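Local coordinates for protein putative esterase (Uncultured bacterium, PDB 7C4D) that probably hydrolyses carboxylic esters, as a marine bacterial enzyme of the alpha/beta hydrolase fold, at residues P25-H30 with H79-S84; I117-A122 with H253-Q258; A217-G222 with D226-K231. All blocks are in the same frame, centred on the assembly; numbering follows the deposited sequence.

Contact 1 of 3, residues P25-H30 with H79-S84; sequences PLIILH and HEFIKS
Ile82 and Ile27 cross at a slant where helix 71-84 lies on strand 25-29. The tight spot is at Ile27 CD1, which presses on Ile82 CG1 at 3.4 Å, closer than carbons usually sit, and reaches Ile82 CD1 at 3.6 Å. Ile27 gets there because CG1 is anti to its carbonyl carbon (chi1 -63°) and CD1 continues the chain outward from the strand. Phe81 closes in less firmly: its CE2 stands 4.2 Å from Ile27 CD1, which comes at the ring edge, near the ring plane. The helix belongs to the beta-alpha-beta crossover joining the parallel strands 51-55 and 90-95, and strand 25-29 runs between those two in the sheet of the alpha/beta hydrolase fold. Phe81 also meets Phe16 edge to face and touches Ile55, while Ile82 packs on Phe105 of helix 97-108. On the side of the helix turned from the strand, toward solvent, the chemistry changes to charge. Lys83 NZ forms a salt bridge with Glu80 OE1 at 3.3 Å, coming from the syn side but 33° out of the carboxylate plane. The lysine lays CE over one face of the His79 ring, 3.2 Å above the plane and toward the rim.

Contact 2 of 3, residues I117-A122 with H253-Q258; sequences IVADIA and HWLHAQ. With SO4 (sulfate ion), chain E; ACT (acetate ion), chain D.
His253 reaches from the loop before helix 255-258 to Asp120, just past the end of strand 113-119. His253 CB lies 3.6 Å from Asp120 OD2. CG is anti to the backbone N (chi1 -179°), which swings the ring toward the aspartate. His253 ND1 then donates to Asp120 OD2 at 2.7 Å, with an N-H...O angle of 153°; the oxygen is met on its anti side and lies a little out of the His253 ring plane, the carboxylate and ring planes being 53° apart. His253 CE1 has the backbone O of Asp120 at its edge, in the ring plane, 3.2 Å away. CD2 sits over the rim of one Trp254 face. At the tip, His253 NE2 makes a weak hydrogen bond of 3.5 Å to acetate O. Asp120 is itself positioned by Ser225 OG at OD2 and Gly222 N at OD1. Beside the pair, Leu255 CD2 packs on Ala119 CB at 4.1 Å. Nearby, His256 NE2 binds sulfate O4 at 2.8 Å. The acetate also takes hydrogen bonds from Leu32 N and Met97 N, consistent with an oxyanion hole, and His253 touches Ser96 on a probable nucleophile elbow: the geometry fits the Ser-His-Asp catalytic triad of alpha/beta hydrolases.

Contact 3 of 3, residues A217-G222 with D226-K231; sequences ALFLKG and DYITDK
Lys221 and Phe219, on one side of strand 217-222, receive Ile228 from the loop that follows, an apolar contact with a watery rim at the C-terminal ends of the parallel strands. No hydrogen bond links the two segments directly. Ile228 points at the strand, and with CG1 anti to its carbonyl carbon (chi1 -55°) it sends CD1 inward to the edge of the Phe219 ring, near the ring plane, 4.2 Å from CD2. The Lys221 side chain runs the other way, extended and sliding past Ile228: Lys221 CG lies 4.0 Å from Ile228 CB, and further out Lys221 CE comes within 3.4 Å of Ile228 O. Its ammonium group ends near two acids without touching either, NZ being 5.5 Å from Asp226 OD1 and 5.6 Å from Asp230 OD1. A water bridges to the second, held weakly by Lys221 NZ at 3.3 Å and donating to Asp230 OD1 at 3.1 Å. With an alanine in place of Lys221, one flank of Ile228 would probably lose its cover, both aspartates their nearby positive charge and the water its weak donor. Leu220, between the two touching strand residues, faces the opposite side of the sheet and packs on helix 260-270. Next to Ile228, Tyr227 stacks on the ring of His253 and touches Ser96, while its backbone N is bonded to Ser225 OG. A loop leaving a parallel strand at its C-terminal end is where alpha/beta hydrolases build their active site, and here it borders the probable triad.

How the contacts relate
All three contacts reach the same mixed sheet, and each is largely buried, but their chemistry differs. Contact 1 is helix-on-strand packing by aliphatic and aromatic groups, with charges left to the outer side of the helix; its centre is about 19 Å from that of contact 2 and about 23 Å from that of contact 3. Contacts 2 and 3 are neighbours, about 9 Å between centres, on the adjacent strands 113-119 and 217-222, where Val118 N to Leu218 O and Asp120 N to Leu220 O are probable hydrogen bonds. Contact 2 is polar at its heart and holds the probable catalytic pair; contact 3 is greasy inside and opens to water at its lysine.

Contact 1 of 3, residues P25-H30 with H79-S84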
loop_
_atom_site.group_PDB
_atom_site.type_symbol
_atom_site.label_atom_id
_atom_site.label_comp_id
_atom_site.label_asym_id
_atom_site.label_seq_id
_atom_site.Cartn_x
_atom_site.Cartn_y
_atom_site.Cartn_z
ATOM N N PRO A 25 -10.574 -0.366 -15.873
ATOM C CA PRO A 25 -9.446 -0.920 -15.129
ATOM C C PRO A 25 -9.504 -0.369 -13.722
ATOM O O PRO A 25 -9.993 0.734 -13.483
ATOM C CB PRO A 25 -8.209 -0.360 -15.823
ATOM C CG PRO A 25 -8.755 0.029 -17.184
ATOM C CD PRO A 25 -10.150 0.547 -16.938
ATOM N N LEU A 26 -9.022 -1.196 -12.797
ATOM C CA LEU A 26 -8.930 -0.841 -11.402
ATOM C C LEU A 26 -7.579 -1.373 -10.930
ATOM O O LEU A 26 -7.350 -2.580 -10.939
ATOM C CB LEU A 26 -10.117 -1.476 -10.668
ATOM C CG LEU A 26 -10.142 -1.346 -9.137
ATOM C CD1 LEU A 26 -10.039 0.099 -8.712
ATOM C CD2 LEU A 26 -11.430 -1.961 -8.570
ATOM N N ILE A 27 -6.702 -0.450 -10.523
ATOM C CA ILE A 27 -5.375 -0.790 -10.048
ATOM C C ILE A 27 -5.373 -0.726 -8.529
ATOM O O ILE A 27 -5.789 0.300 -7.971
ATOM C CB ILE A 27 -4.306 0.151 -10.679
ATOM C CG1 ILE A 27 -4.236 -0.008 -12.200
ATOM C CG2 ILE A 27 -2.943 -0.071 -10.031
ATOM C CD1 ILE A 27 -3.320 0.973 -12.934
ATOM N N ILE A 28 -4.881 -1.801 -7.878
ATOM C CA ILE A 28 -4.785 -1.809 -6.422
ATOM C C ILE A 28 -3.295 -1.812 -6.025
ATOM O O ILE A 28 -2.525 -2.605 -6.556
ATOM C CB ILE A 28 -5.587 -2.984 -5.826
ATOM C CG1 ILE A 28 -7.008 -3.039 -6.394
ATOM C CG2 ILE A 28 -5.614 -3.011 -4.303
ATOM C CD1 ILE A 28 -7.916 -4.112 -5.714
ATOM N N LEU A 29 -2.908 -0.911 -5.112
ATOM C CA LEU A 29 -1.541 -0.771 -4.605
ATOM C C LEU A 29 -1.510 -1.016 -3.096
ATOM O O LEU A 29 -2.106 -0.274 -2.303
ATOM C CB LEU A 29 -0.997 0.637 -4.892
ATOM C CG LEU A 29 -0.975 1.101 -6.339
ATOM C CD1 LEU A 29 -0.297 2.460 -6.422
ATOM C CD2 LEU A 29 -0.233 0.102 -7.186
ATOM N N HIS A 30 -0.795 -2.065 -2.697
ATOM C CA HIS A 30 -0.602 -2.414 -1.302
ATOM C C HIS A 30 0.289 -1.369 -0.575
ATOM O O HIS A 30 0.918 -0.477 -1.177
ATOM C CB HIS A 30 0.010 -3.816 -1.265
ATOM C CG HIS A 30 1.378 -3.833 -1.852
ATOM N ND1 HIS A 30 2.495 -3.439 -1.136
ATOM C CD2 HIS A 30 1.815 -4.105 -3.097
ATOM C CE1 HIS A 30 3.557 -3.498 -1.898
ATOM N NE2 HIS A 30 3.173 -3.912 -3.113
ATOM N N HIS A 79 3.199 4.781 -13.436
ATOM C CA HIS A 79 2.957 5.431 -14.732
ATOM C C HIS A 79 3.399 4.546 -15.912
ATOM O O HIS A 79 2.685 4.385 -16.912
ATOM C CB HIS A 79 3.622 6.815 -14.764
ATOM C CG HIS A 79 3.408 7.565 -16.030
ATOM N ND1 HIS A 79 4.270 8.547 -16.452
ATOM C CD2 HIS A 79 2.429 7.502 -16.958
ATOM C CE1 HIS A 79 3.841 9.050 -17.588
ATOM N NE2 HIS A 79 2.715 8.433 -17.914
ATOM N N GLU A 80 4.588 3.943 -15.769
ATOM C CA GLU A 80 5.139 3.010 -16.747
ATOM C C GLU A 80 4.269 1.753 -16.893
ATOM O O GLU A 80 4.047 1.290 -18.010
ATOM C CB GLU A 80 6.564 2.579 -16.364
ATOM C CG GLU A 80 7.595 3.699 -16.395
ATOM C CD GLU A 80 7.631 4.539 -17.662
ATOM O OE1 GLU A 80 7.883 5.768 -17.547
ATOM O OE2 GLU A 80 7.414 3.966 -18.763
ATOM N N PHE A 81 3.807 1.190 -15.769
ATOM C CA PHE A 81 2.879 0.064 -15.790
ATOM C C PHE A 81 1.623 0.369 -16.609
ATOM O O PHE A 81 1.185 -0.444 -17.437
ATOM C CB PHE A 81 2.577 -0.462 -14.384
ATOM C CG PHE A 81 1.496 -1.505 -14.386
ATOM C CD1 PHE A 81 1.789 -2.834 -14.636
ATOM C CD2 PHE A 81 0.171 -1.136 -14.249
ATOM C CE1 PHE A 81 0.776 -3.781 -14.679
ATOM C CE2 PHE A 81 -0.838 -2.086 -14.285
ATOM C CZ PHE A 81 -0.538 -3.413 -14.491
ATOM N N ILE A 82 1.048 1.555 -16.384
ATOM C CA ILE A 82 -0.163 1.969 -17.068
ATOM C C ILE A 82 0.103 2.116 -18.574
ATOM O O ILE A 82 -0.730 1.715 -19.396
ATOM C CB ILE A 82 -0.727 3.222 -16.349
ATOM C CG1 ILE A 82 -1.383 2.793 -15.019
ATOM C CG2 ILE A 82 -1.697 3.970 -17.232
ATOM C CD1 ILE A 82 -1.546 3.871 -13.977
ATOM N N LYS A 83 1.311 2.601 -18.931
ATOM C CA LYS A 83 1.735 2.716 -20.324
ATOM C C LYS A 83 1.825 1.333 -20.960
ATOM O O LYS A 83 1.205 1.088 -21.989
ATOM C CB LYS A 83 3.117 3.365 -20.487
ATOM C CG LYS A 83 3.194 4.856 -20.209
ATOM C CD LYS A 83 4.624 5.341 -20.072
ATOM C CE LYS A 83 4.734 6.850 -20.020
ATOM N NZ LYS A 83 6.146 7.273 -19.886
ATOM N N SER A 84 2.599 0.432 -20.330
ATOM C CA SER A 84 2.886 -0.876 -20.911
ATOM C C SER A 84 1.652 -1.783 -21.031
ATOM O O SER A 84 1.745 -2.820 -21.664
ATOM C CB SER A 84 4.008 -1.576 -20.212
ATOM O OG SER A 84 3.602 -2.086 -18.953
#

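Contact 2 of 3, residues I117-A122 with H253-Q258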
loop_
_atom_site.group_PDB
_atom_site.type_symbol
_atom_site.label_atom_id
_atom_site.label_comp_id
_atom_site.label_asym_id
_atom_site.label_seq_id
_atom_site.Cartn_x
_atom_site.Cartn_y
_atom_site.Cartn_z
ATOM N N ILE A 117 -9.296 5.906 -4.673
ATOM C CA ILE A 117 -9.623 5.548 -3.298
ATOM C C ILE A 117 -8.333 5.479 -2.483
ATOM O O ILE A 117 -7.417 4.755 -2.873
ATOM C CB ILE A 117 -10.434 4.228 -3.192
ATOM C CG1 ILE A 117 -11.837 4.319 -3.830
ATOM C CG2 ILE A 117 -10.544 3.833 -1.738
ATOM C CD1 ILE A 117 -12.557 2.975 -3.924
ATOM N N VAL A 118 -8.270 6.226 -1.367
ATOM C CA VAL A 118 -7.122 6.228 -0.466
ATOM C C VAL A 118 -7.499 5.598 0.879
ATOM O O VAL A 118 -8.311 6.173 1.610
ATOM C CB VAL A 118 -6.559 7.655 -0.281
ATOM C CG1 VAL A 118 -5.527 7.700 0.833
ATOM C CG2 VAL A 118 -6.007 8.206 -1.577
ATOM N N ALA A 119 -6.874 4.438 1.197
ATOM C CA ALA A 119 -7.196 3.652 2.398
ATOM C C ALA A 119 -6.224 3.945 3.548
ATOM O O ALA A 119 -5.031 3.596 3.493
ATOM C CB ALA A 119 -7.222 2.170 2.083
ATOM N N ASP A 120 -6.757 4.641 4.557
ATOM C CA ASP A 120 -6.146 4.853 5.868
ATOM C C ASP A 120 -4.727 5.462 5.828
ATOM O O ASP A 120 -3.816 4.936 6.457
ATOM C CB ASP A 120 -6.278 3.620 6.761
ATOM C CG ASP A 120 -6.255 3.956 8.256
ATOM O OD1 ASP A 120 -7.116 4.749 8.725
ATOM O OD2 ASP A 120 -5.371 3.434 8.951
ATOM N N ILE A 121 -4.556 6.596 5.133
ATOM C CA ILE A 121 -3.354 7.398 5.192
ATOM C C ILE A 121 -3.687 8.817 4.730
ATOM O O ILE A 121 -4.587 9.022 3.909
ATOM C CB ILE A 121 -2.228 6.758 4.352
ATOM C CG1 ILE A 121 -0.865 7.337 4.746
ATOM C CG2 ILE A 121 -2.538 6.873 2.878
ATOM C CD1 ILE A 121 0.320 6.833 3.971
ATOM N N ALA A 122 -2.964 9.807 5.267
ATOM C CA ALA A 122 -3.257 11.196 4.928
ATOM C C ALA A 122 -2.173 11.710 3.986
ATOM O O ALA A 122 -1.099 11.136 3.915
ATOM C CB ALA A 122 -3.381 12.032 6.189
ATOM N N HIS A 253 -5.754 -0.148 10.942
ATOM C CA HIS A 253 -4.997 0.306 9.794
ATOM C C HIS A 253 -5.141 -0.642 8.595
ATOM O O HIS A 253 -5.063 -0.194 7.454
ATOM C CB HIS A 253 -3.569 0.638 10.223
ATOM C CG HIS A 253 -2.727 1.135 9.093
ATOM N ND1 HIS A 253 -2.960 2.347 8.468
ATOM C CD2 HIS A 253 -1.675 0.575 8.451
ATOM C CE1 HIS A 253 -2.075 2.521 7.504
ATOM N NE2 HIS A 253 -1.273 1.456 7.477
ATOM N N TRP A 254 -5.343 -1.945 8.844
ATOM C CA TRP A 254 -5.549 -2.932 7.791
ATOM C C TRP A 254 -7.040 -3.201 7.662
ATOM O O TRP A 254 -7.510 -4.306 7.866
ATOM C CB TRP A 254 -4.723 -4.207 8.045
ATOM C CG TRP A 254 -3.263 -4.020 7.771
ATOM C CD1 TRP A 254 -2.607 -4.345 6.621
ATOM C CD2 TRP A 254 -2.280 -3.419 8.628
ATOM N NE1 TRP A 254 -1.285 -4.012 6.710
ATOM C CE2 TRP A 254 -1.051 -3.432 7.923
ATOM C CE3 TRP A 254 -2.296 -2.881 9.920
ATOM C CZ2 TRP A 254 0.134 -2.911 8.460
ATOM C CZ3 TRP A 254 -1.127 -2.381 10.456
ATOM C CH2 TRP A 254 0.074 -2.398 9.737
ATOM N N LEU A 255 -7.786 -2.141 7.340
ATOM C CA LEU A 255 -9.239 -2.173 7.373
ATOM C C LEU A 255 -9.828 -3.122 6.318
ATOM O O LEU A 255 -10.934 -3.642 6.477
ATOM C CB LEU A 255 -9.783 -0.735 7.296
ATOM C CG LEU A 255 -9.622 0.024 5.979
ATOM C CD1 LEU A 255 -10.210 1.416 6.129
ATOM C CD2 LEU A 255 -8.165 0.118 5.519
ATOM N N HIS A 256 -9.082 -3.397 5.250
ATOM C CA HIS A 256 -9.627 -4.246 4.196
ATOM C C HIS A 256 -9.481 -5.730 4.528
ATOM O O HIS A 256 -10.138 -6.570 3.920
ATOM C CB HIS A 256 -8.858 -4.020 2.903
ATOM C CG HIS A 256 -7.395 -4.228 3.091
ATOM N ND1 HIS A 256 -6.615 -3.384 3.895
ATOM C CD2 HIS A 256 -6.567 -5.171 2.603
ATOM C CE1 HIS A 256 -5.363 -3.791 3.854
ATOM N NE2 HIS A 256 -5.303 -4.866 3.052
ATOM N N ALA A 257 -8.540 -6.044 5.413
ATOM C CA ALA A 257 -8.335 -7.408 5.866
ATOM C C ALA A 257 -9.274 -7.678 7.037
ATOM O O ALA A 257 -9.808 -8.770 7.140
ATOM C CB ALA A 257 -6.898 -7.609 6.260
ATOM N N GLN A 258 -9.507 -6.662 7.879
ATOM C CA GLN A 258 -10.319 -6.808 9.085
ATOM C C GLN A 258 -11.819 -6.717 8.783
ATOM O O GLN A 258 -12.594 -7.470 9.351
ATOM C CB GLN A 258 -9.923 -5.785 10.151
ATOM C CG GLN A 258 -8.503 -6.012 10.673
ATOM C CD GLN A 258 -8.062 -4.945 11.644
ATOM O OE1 GLN A 258 -8.281 -5.049 12.846
ATOM N NE2 GLN A 258 -7.433 -3.901 11.125
HETATM S S SO4 E . -1.459 -4.624 2.315
HETATM O O1 SO4 E . -0.764 -5.609 1.529
HETATM O O2 SO4 E . -0.503 -3.989 3.197
HETATM O O3 SO4 E . -2.035 -3.607 1.457
HETATM O O4 SO4 E . -2.495 -5.247 3.084
HETATM C C ACT D . 2.537 1.518 5.259
HETATM O O ACT D . 1.889 0.906 6.140
HETATM O OXT ACT D . 2.372 1.329 4.038
HETATM C CH3 ACT D . 3.590 2.580 5.659
#

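Contact 3 of 3, residues A217-G222 with D226-K231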
loop_
_atom_site.group_PDB
_atom_site.type_symbol
_atom_site.label_atom_id
_atom_site.label_comp_id
_atom_site.label_asym_id
_atom_site.label_seq_id
_atom_site.Cartn_x
_atom_site.Cartn_y
_atom_site.Cartn_z
ATOM N N ALA A 217 -12.155 11.738 -5.130
ATOM C CA ALA A 217 -11.358 10.900 -4.267
ATOM C C ALA A 217 -12.190 10.452 -3.067
ATOM O O ALA A 217 -13.013 11.200 -2.551
ATOM C CB ALA A 217 -10.141 11.677 -3.797
ATOM N N LEU A 218 -11.872 9.255 -2.572
ATOM C CA LEU A 218 -12.480 8.701 -1.360
ATOM C C LEU A 218 -11.374 8.333 -0.368
ATOM O O LEU A 218 -10.459 7.595 -0.723
ATOM C CB LEU A 218 -13.342 7.480 -1.730
ATOM C CG LEU A 218 -13.868 6.634 -0.553
ATOM C CD1 LEU A 218 -14.769 7.461 0.353
ATOM C CD2 LEU A 218 -14.631 5.393 -1.055
ATOM N N PHE A 219 -11.419 8.913 0.845
ATOM C CA PHE A 219 -10.531 8.531 1.934
ATOM C C PHE A 219 -11.318 7.615 2.870
ATOM O O PHE A 219 -12.348 8.003 3.438
ATOM C CB PHE A 219 -9.951 9.778 2.620
ATOM C CG PHE A 219 -8.946 10.523 1.775
ATOM C CD1 PHE A 219 -9.339 11.243 0.648
ATOM C CD2 PHE A 219 -7.580 10.439 2.052
ATOM C CE1 PHE A 219 -8.407 11.914 -0.150
ATOM C CE2 PHE A 219 -6.643 11.071 1.230
ATOM C CZ PHE A 219 -7.056 11.812 0.138
ATOM N N LEU A 220 -10.839 6.376 3.000
ATOM C CA LEU A 220 -11.421 5.429 3.934
ATOM C C LEU A 220 -10.520 5.329 5.164
ATOM O O LEU A 220 -9.385 4.888 5.077
ATOM C CB LEU A 220 -11.583 4.072 3.253
ATOM C CG LEU A 220 -12.722 3.931 2.237
ATOM C CD1 LEU A 220 -12.503 2.639 1.474
ATOM C CD2 LEU A 220 -14.067 3.860 2.947
ATOM N N LYS A 221 -11.062 5.730 6.310
ATOM C CA LYS A 221 -10.394 5.758 7.596
ATOM C C LYS A 221 -10.818 4.544 8.421
ATOM O O LYS A 221 -11.993 4.215 8.474
ATOM C CB LYS A 221 -10.901 6.984 8.354
ATOM C CG LYS A 221 -10.119 7.283 9.619
ATOM C CD LYS A 221 -10.839 8.137 10.627
ATOM C CE LYS A 221 -10.316 7.893 12.026
ATOM N NZ LYS A 221 -11.223 8.516 13.011
ATOM N N GLY A 222 -9.861 3.852 9.039
ATOM C CA GLY A 222 -10.210 2.867 10.059
ATOM C C GLY A 222 -10.570 3.566 11.371
ATOM O O GLY A 222 -9.871 4.489 11.804
ATOM N N ASP A 226 -5.287 5.889 13.719
ATOM C CA ASP A 226 -5.043 7.311 13.843
ATOM C C ASP A 226 -4.143 7.804 12.723
ATOM O O ASP A 226 -3.541 8.859 12.876
ATOM C CB ASP A 226 -4.449 7.668 15.207
ATOM C CG ASP A 226 -5.489 7.640 16.313
ATOM O OD1 ASP A 226 -6.621 8.110 16.075
ATOM O OD2 ASP A 226 -5.163 7.137 17.401
ATOM N N TYR A 227 -4.120 7.093 11.586
ATOM C CA TYR A 227 -3.387 7.585 10.424
ATOM C C TYR A 227 -4.074 8.810 9.841
ATOM O O TYR A 227 -3.379 9.689 9.329
ATOM C CB TYR A 227 -3.181 6.505 9.358
ATOM C CG TYR A 227 -2.128 5.486 9.717
ATOM C CD1 TYR A 227 -2.272 4.682 10.834
ATOM C CD2 TYR A 227 -1.013 5.300 8.917
ATOM C CE1 TYR A 227 -1.315 3.742 11.170
ATOM C CE2 TYR A 227 -0.038 4.372 9.242
ATOM C CZ TYR A 227 -0.189 3.605 10.378
ATOM O OH TYR A 227 0.746 2.683 10.692
ATOM N N ILE A 228 -5.420 8.840 9.905
ATOM C CA ILE A 228 -6.193 10.020 9.518
ATOM C C ILE A 228 -6.926 10.571 10.750
ATOM O O ILE A 228 -7.657 9.846 11.420
ATOM C CB ILE A 228 -7.169 9.730 8.343
ATOM C CG1 ILE A 228 -6.484 9.143 7.102
ATOM C CG2 ILE A 228 -7.992 10.965 7.994
ATOM C CD1 ILE A 228 -7.439 8.807 5.935
ATOM N N THR A 229 -6.734 11.860 11.039
ATOM C CA THR A 229 -7.443 12.537 12.118
ATOM C C THR A 229 -8.084 13.797 11.555
ATOM O O THR A 229 -8.010 14.049 10.364
ATOM C CB THR A 229 -6.530 12.848 13.323
ATOM O OG1 THR A 229 -5.326 13.534 12.946
ATOM C CG2 THR A 229 -6.198 11.622 14.148
ATOM N N ASP A 230 -8.652 14.616 12.440
ATOM C CA ASP A 230 -9.489 15.733 12.043
ATOM C C ASP A 230 -8.629 16.896 11.558
ATOM O O ASP A 230 -9.105 17.721 10.788
ATOM C CB ASP A 230 -10.485 16.079 13.156
ATOM C CG ASP A 230 -11.310 14.875 13.598
ATOM O OD1 ASP A 230 -10.741 13.987 14.280
ATOM O OD2 ASP A 230 -12.509 14.813 13.233
ATOM N N LYS A 231 -7.354 16.928 11.969
ATOM C CA LYS A 231 -6.427 17.930 11.459
ATOM C C LYS A 231 -5.961 17.600 10.041
ATOM O O LYS A 231 -5.420 18.471 9.362
ATOM C CB LYS A 231 -5.252 18.158 12.416
ATOM C CG LYS A 231 -4.726 16.924 13.134
ATOM C CD LYS A 231 -3.443 16.378 12.544
ATOM C CE LYS A 231 -2.628 15.615 13.566
ATOM N NZ LYS A 231 -1.486 14.902 12.943
HETATM O O HOH W 1 -10.499 11.037 15.059
#